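Local atomic coordinates of glycosyl hydrolase, family 38 (Enterococcus faecalis, PDB entry 5KBP), a protein that probably hydrolyses alpha-mannosidic linkages in carbohydrates as a metal-dependent glycoside hydrolase of family 38. Residues I535-E540 against N657-E662; S557-F562 against Y778-H783. All coordinates share one frame; numbering follows the deposited sequence.

Interaction 1: residues I535-E540 against N657-E662; sequences IQVKIE and NQLFFE
Leu659 meets Ile535 and Val537 across the interior of a beta sandwich, the fold expected of the family 38 C-terminal domain, where two antiparallel sheets pack face to face. Strand 535-539 lies in one sheet and strand 659-667 in the other. No hydrogen bond joins the two segments; the contact is mainly of apolar side chains between the layers, with the leucine lying slantwise to both of its partners.

Leu659 CB points toward the facing strand and stands 4.3 Å from Ile535 CD1. CG sits anti to the backbone N (chi1 -160°), which carries the branch point across the gap and puts Leu659 CG 4.6 Å from Ile535 CD1. From there the fork splits the work. Leu659 CD1 is shared by both partners, 3.9 Å from Ile535 CD1 and 3.9 Å from Val537 CG2. Of the two facing side chains, Leu659 CD2 touches only the valine, 4.2 Å from Val537 CG2.

On the facing strand, Ile535 and Val537 are two residues apart and therefore present their side chains on the same face. Ile535 CG1 takes the tight place between backbone N and carbonyl carbon (chi1 58°), and the extended chi2 (-179°) carries CD1 inward to the leucine.

Met530 and Leu545, from the strands flanking 535-539, also touch Leu659. On the other side, Met652 of the neighbouring strand 641-653 packs on both Ile535 and Val537.

Beyond the leucine, the end of the isoleucine also reaches the backbone of 657-662: Ile535 CD1 comes within 3.9 Å of Asn657 O.

Interaction 2: residues S557-F562 against Y778-H783; sequences SKLLTF and YGLSLH. With SO4 (sulfate ion), chain K.
Lying at a slant to both Leu560 and Phe562, Tyr778 brings its hydroxyl oxygen against the two of them. The leucine methyl comes in at the edge of the tyrosine ring, near its plane, with Leu560 CD1 3.6 Å from Tyr778 CE2 and 3.3 Å from Tyr778 OH. That same oxygen lies at the edge of the phenylalanine ring, near the ring plane, with Phe562 CZ 3.5 Å from Tyr778 OH. The hydroxyl, buried among these carbons, is hydrogen-bonded to Thr663 OG1.

Two residues along, by contrast, Leu780 and Leu559 cross at about a right angle, and only their ends meet: Leu559 CD1 is 3.7 Å from Leu780 CD1. With its CG anti to the backbone N (chi1 179°), Leu780 reaches from its strand toward Leu559. This is again the interior of the sandwich, but here strand 555-566 is kinked by two G1 beta bulges, Lys558-Leu559 opposite Leu545 and Leu560-Thr561 opposite Leu677. Thr561 OG1 donates a 3.0 Å hydrogen bond to Lys558 O, approaching from above the carbonyl plane. Lys558, extended beyond CG, heads away from the core and hydrogen-bonds a sulfate ion, probably from the crystallisation liquor, through NZ to O4 at 2.9 Å.

From the N terminus the chain passes 535-540 and, after strand 545-549, reaches 557-562; these strands follow one another in one strongly curled sheet, which turns a corner at Lys558. It then runs on to 657-662, where interaction 1 closes a loop of 116 intervening residues, and to 778-783, where interaction 2 closes one of 215. The segments alternate, so the two loops cross rather than nest. Both contacts tie the same two sheets together, with centres about 7 Å apart. In the second sheet, strands 659-667 and 772-783 are antiparallel neighbours, probably hydrogen-bonded from Phe661 N to Tyr778 O at 2.7 Å and from Leu780 N to Leu659 O at 2.8 Å.

Interaction 1: residues I535-E540 against N657-E662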
# COMPACT_ATOMS: atom_id res chain seq x y z
N ILE A 535 -1.26 1.07 -45.58
CA ILE A 535 0.18 0.92 -45.40
C ILE A 535 0.63 -0.43 -45.94
O ILE A 535 -0.14 -1.39 -45.97
CB ILE A 535 0.59 1.07 -43.92
CG1 ILE A 535 -0.15 0.04 -43.06
CG2 ILE A 535 0.30 2.48 -43.42
CD1 ILE A 535 0.16 0.14 -41.58
N GLN A 536 1.89 -0.49 -46.35
CA GLN A 536 2.54 -1.72 -46.78
C GLN A 536 3.77 -1.92 -45.91
O GLN A 536 4.69 -1.09 -45.93
CB GLN A 536 2.92 -1.67 -48.26
CG GLN A 536 3.13 -3.03 -48.92
CD GLN A 536 4.48 -3.63 -48.62
OE1 GLN A 536 5.42 -2.93 -48.23
NE2 GLN A 536 4.60 -4.94 -48.79
N VAL A 537 3.79 -3.00 -45.14
CA VAL A 537 4.79 -3.22 -44.09
C VAL A 537 5.72 -4.35 -44.51
O VAL A 537 5.26 -5.44 -44.86
CB VAL A 537 4.13 -3.52 -42.74
CG1 VAL A 537 5.18 -3.82 -41.68
CG2 VAL A 537 3.26 -2.35 -42.31
N LYS A 538 7.02 -4.09 -44.46
CA LYS A 538 8.05 -5.11 -44.62
C LYS A 538 8.88 -5.16 -43.35
O LYS A 538 9.32 -4.12 -42.85
CB LYS A 538 8.94 -4.81 -45.84
CG LYS A 538 10.24 -5.62 -45.89
CD LYS A 538 9.97 -7.12 -45.98
CE LYS A 538 11.27 -7.92 -46.01
NZ LYS A 538 12.08 -7.62 -47.22
N ILE A 539 9.09 -6.36 -42.83
CA ILE A 539 9.92 -6.58 -41.65
C ILE A 539 11.23 -7.18 -42.12
O ILE A 539 11.28 -8.34 -42.55
CB ILE A 539 9.22 -7.49 -40.62
CG1 ILE A 539 7.87 -6.90 -40.23
CG2 ILE A 539 10.10 -7.67 -39.40
CD1 ILE A 539 7.16 -7.66 -39.14
N GLU A 540 12.30 -6.40 -42.04
CA GLU A 540 13.61 -6.83 -42.50
C GLU A 540 14.22 -7.83 -41.52
O GLU A 540 13.82 -7.93 -40.36
CB GLU A 540 14.54 -5.64 -42.67
CG GLU A 540 13.92 -4.45 -43.39
CD GLU A 540 13.75 -4.68 -44.88
OE1 GLU A 540 14.35 -5.64 -45.41
OE2 GLU A 540 13.01 -3.91 -45.52
N ASN A 657 -5.26 2.36 -40.34
CA ASN A 657 -3.87 2.64 -40.69
C ASN A 657 -2.95 2.62 -39.49
O ASN A 657 -1.76 2.93 -39.63
CB ASN A 657 -3.77 3.99 -41.40
CG ASN A 657 -4.10 5.16 -40.48
OD1 ASN A 657 -4.88 5.02 -39.54
ND2 ASN A 657 -3.51 6.31 -40.76
N GLN A 658 -3.46 2.26 -38.31
CA GLN A 658 -2.65 2.23 -37.10
C GLN A 658 -1.85 0.94 -37.02
O GLN A 658 -2.42 -0.16 -37.13
CB GLN A 658 -3.53 2.38 -35.86
CG GLN A 658 -4.14 3.76 -35.69
CD GLN A 658 -4.85 3.91 -34.36
OE1 GLN A 658 -5.66 3.06 -33.97
NE2 GLN A 658 -4.55 4.98 -33.64
N LEU A 659 -0.54 1.07 -36.83
CA LEU A 659 0.35 -0.08 -36.66
C LEU A 659 0.70 -0.16 -35.18
O LEU A 659 1.40 0.71 -34.65
CB LEU A 659 1.59 0.07 -37.53
CG LEU A 659 2.39 -1.20 -37.83
CD1 LEU A 659 1.59 -2.12 -38.75
CD2 LEU A 659 3.74 -0.86 -38.44
N PHE A 660 0.22 -1.21 -34.51
CA PHE A 660 0.37 -1.34 -33.07
C PHE A 660 1.62 -2.14 -32.72
O PHE A 660 1.96 -3.11 -33.40
CB PHE A 660 -0.86 -2.00 -32.46
CG PHE A 660 -2.10 -1.15 -32.54
CD1 PHE A 660 -2.91 -1.18 -33.66
CD2 PHE A 660 -2.46 -0.33 -31.48
CE1 PHE A 660 -4.06 -0.41 -33.73
CE2 PHE A 660 -3.60 0.45 -31.55
CZ PHE A 660 -4.40 0.41 -32.67
N PHE A 661 2.29 -1.73 -31.64
CA PHE A 661 3.48 -2.40 -31.15
C PHE A 661 3.29 -2.78 -29.68
O PHE A 661 2.62 -2.08 -28.92
CB PHE A 661 4.72 -1.52 -31.29
CG PHE A 661 4.90 -0.95 -32.67
CD1 PHE A 661 5.16 -1.79 -33.74
CD2 PHE A 661 4.83 0.41 -32.89
CE1 PHE A 661 5.33 -1.27 -35.01
CE2 PHE A 661 5.00 0.93 -34.16
CZ PHE A 661 5.25 0.09 -35.22
N GLU A 662 3.90 -3.90 -29.30
CA GLU A 662 3.87 -4.37 -27.91
C GLU A 662 5.23 -5.01 -27.62
O GLU A 662 5.46 -6.17 -27.99
CB GLU A 662 2.73 -5.35 -27.68
CG GLU A 662 2.08 -5.23 -26.31
CD GLU A 662 0.94 -6.21 -26.11
OE1 GLU A 662 1.19 -7.31 -25.57
OE2 GLU A 662 -0.20 -5.88 -26.49

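Interaction 2: residues S557-F562 against Y778-H783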
# COMPACT_ATOMS: atom_id res chain seq x y z
N SER A 557 11.90 4.00 -43.59
CA SER A 557 12.74 2.84 -43.34
C SER A 557 13.42 2.96 -41.98
O SER A 557 13.45 4.03 -41.36
CB SER A 557 13.80 2.67 -44.43
OG SER A 557 14.62 3.82 -44.53
N LYS A 558 13.96 1.83 -41.51
CA LYS A 558 14.66 1.71 -40.24
C LYS A 558 13.78 2.06 -39.05
O LYS A 558 14.28 2.48 -38.00
CB LYS A 558 15.94 2.55 -40.22
CG LYS A 558 16.94 2.17 -41.31
CD LYS A 558 18.16 3.07 -41.28
CE LYS A 558 19.14 2.69 -42.36
NZ LYS A 558 20.35 3.55 -42.37
N LEU A 559 12.47 1.90 -39.18
CA LEU A 559 11.56 2.15 -38.08
C LEU A 559 11.59 1.00 -37.08
O LEU A 559 11.93 -0.14 -37.42
CB LEU A 559 10.13 2.35 -38.60
CG LEU A 559 9.93 3.53 -39.56
CD1 LEU A 559 8.52 3.53 -40.12
CD2 LEU A 559 10.23 4.84 -38.85
N LEU A 560 11.24 1.32 -35.83
CA LEU A 560 11.24 0.35 -34.73
C LEU A 560 12.65 -0.20 -34.49
O LEU A 560 12.88 -1.41 -34.46
CB LEU A 560 10.24 -0.78 -34.98
CG LEU A 560 9.83 -1.63 -33.77
CD1 LEU A 560 8.98 -0.81 -32.81
CD2 LEU A 560 9.09 -2.89 -34.22
N THR A 561 13.61 0.71 -34.33
CA THR A 561 14.98 0.36 -33.99
C THR A 561 15.21 0.66 -32.51
O THR A 561 14.88 1.75 -32.04
CB THR A 561 15.98 1.13 -34.85
OG1 THR A 561 15.85 0.72 -36.22
CG2 THR A 561 17.41 0.87 -34.39
N PHE A 562 15.78 -0.30 -31.79
CA PHE A 562 16.00 -0.18 -30.36
C PHE A 562 17.43 0.26 -30.07
O PHE A 562 18.37 -0.17 -30.75
CB PHE A 562 15.69 -1.50 -29.65
CG PHE A 562 14.25 -1.92 -29.77
CD1 PHE A 562 13.28 -1.36 -28.97
CD2 PHE A 562 13.87 -2.88 -30.70
CE1 PHE A 562 11.96 -1.74 -29.08
CE2 PHE A 562 12.55 -3.26 -30.82
CZ PHE A 562 11.59 -2.69 -30.01
N TYR A 778 2.76 0.87 -27.66
CA TYR A 778 2.91 2.08 -28.46
C TYR A 778 2.53 1.73 -29.90
O TYR A 778 2.28 0.57 -30.23
CB TYR A 778 4.33 2.64 -28.35
CG TYR A 778 5.44 1.66 -28.68
CD1 TYR A 778 5.80 0.66 -27.79
CD2 TYR A 778 6.14 1.75 -29.88
CE1 TYR A 778 6.82 -0.24 -28.09
CE2 TYR A 778 7.16 0.87 -30.18
CZ TYR A 778 7.49 -0.13 -29.28
OH TYR A 778 8.50 -1.01 -29.58
N GLY A 779 2.49 2.75 -30.76
CA GLY A 779 2.06 2.52 -32.12
C GLY A 779 2.47 3.63 -33.06
O GLY A 779 2.99 4.67 -32.65
N LEU A 780 2.21 3.39 -34.34
CA LEU A 780 2.61 4.29 -35.42
C LEU A 780 1.40 4.60 -36.29
O LEU A 780 0.54 3.74 -36.50
CB LEU A 780 3.73 3.65 -36.27
CG LEU A 780 4.32 4.36 -37.49
CD1 LEU A 780 5.78 3.95 -37.67
CD2 LEU A 780 3.53 4.03 -38.75
N SER A 781 1.35 5.83 -36.80
CA SER A 781 0.27 6.25 -37.68
C SER A 781 0.81 7.27 -38.68
O SER A 781 1.43 8.26 -38.27
CB SER A 781 -0.89 6.85 -36.89
OG SER A 781 -1.95 7.22 -37.75
N LEU A 782 0.58 7.02 -39.96
CA LEU A 782 1.07 7.88 -41.03
C LEU A 782 -0.05 8.75 -41.58
O LEU A 782 -1.23 8.36 -41.56
CB LEU A 782 1.68 7.04 -42.16
CG LEU A 782 2.85 6.13 -41.77
CD1 LEU A 782 3.33 5.32 -42.96
CD2 LEU A 782 3.99 6.95 -41.17
N HIS A 783 0.32 9.93 -42.07
CA HIS A 783 -0.64 10.85 -42.66
C HIS A 783 0.04 11.63 -43.77
O HIS A 783 1.27 11.63 -43.90
CB HIS A 783 -1.24 11.79 -41.61
CG HIS A 783 -0.27 12.79 -41.06
ND1 HIS A 783 0.06 13.95 -41.73
CD2 HIS A 783 0.44 12.81 -39.90
CE1 HIS A 783 0.93 14.63 -41.01
NE2 HIS A 783 1.18 13.96 -39.90
S SO4 K . 20.54 3.71 -45.99
O1 SO4 K . 19.12 3.97 -45.80
O2 SO4 K . 20.80 2.28 -45.85
O3 SO4 K . 20.94 4.15 -47.33
O4 SO4 K . 21.31 4.45 -44.99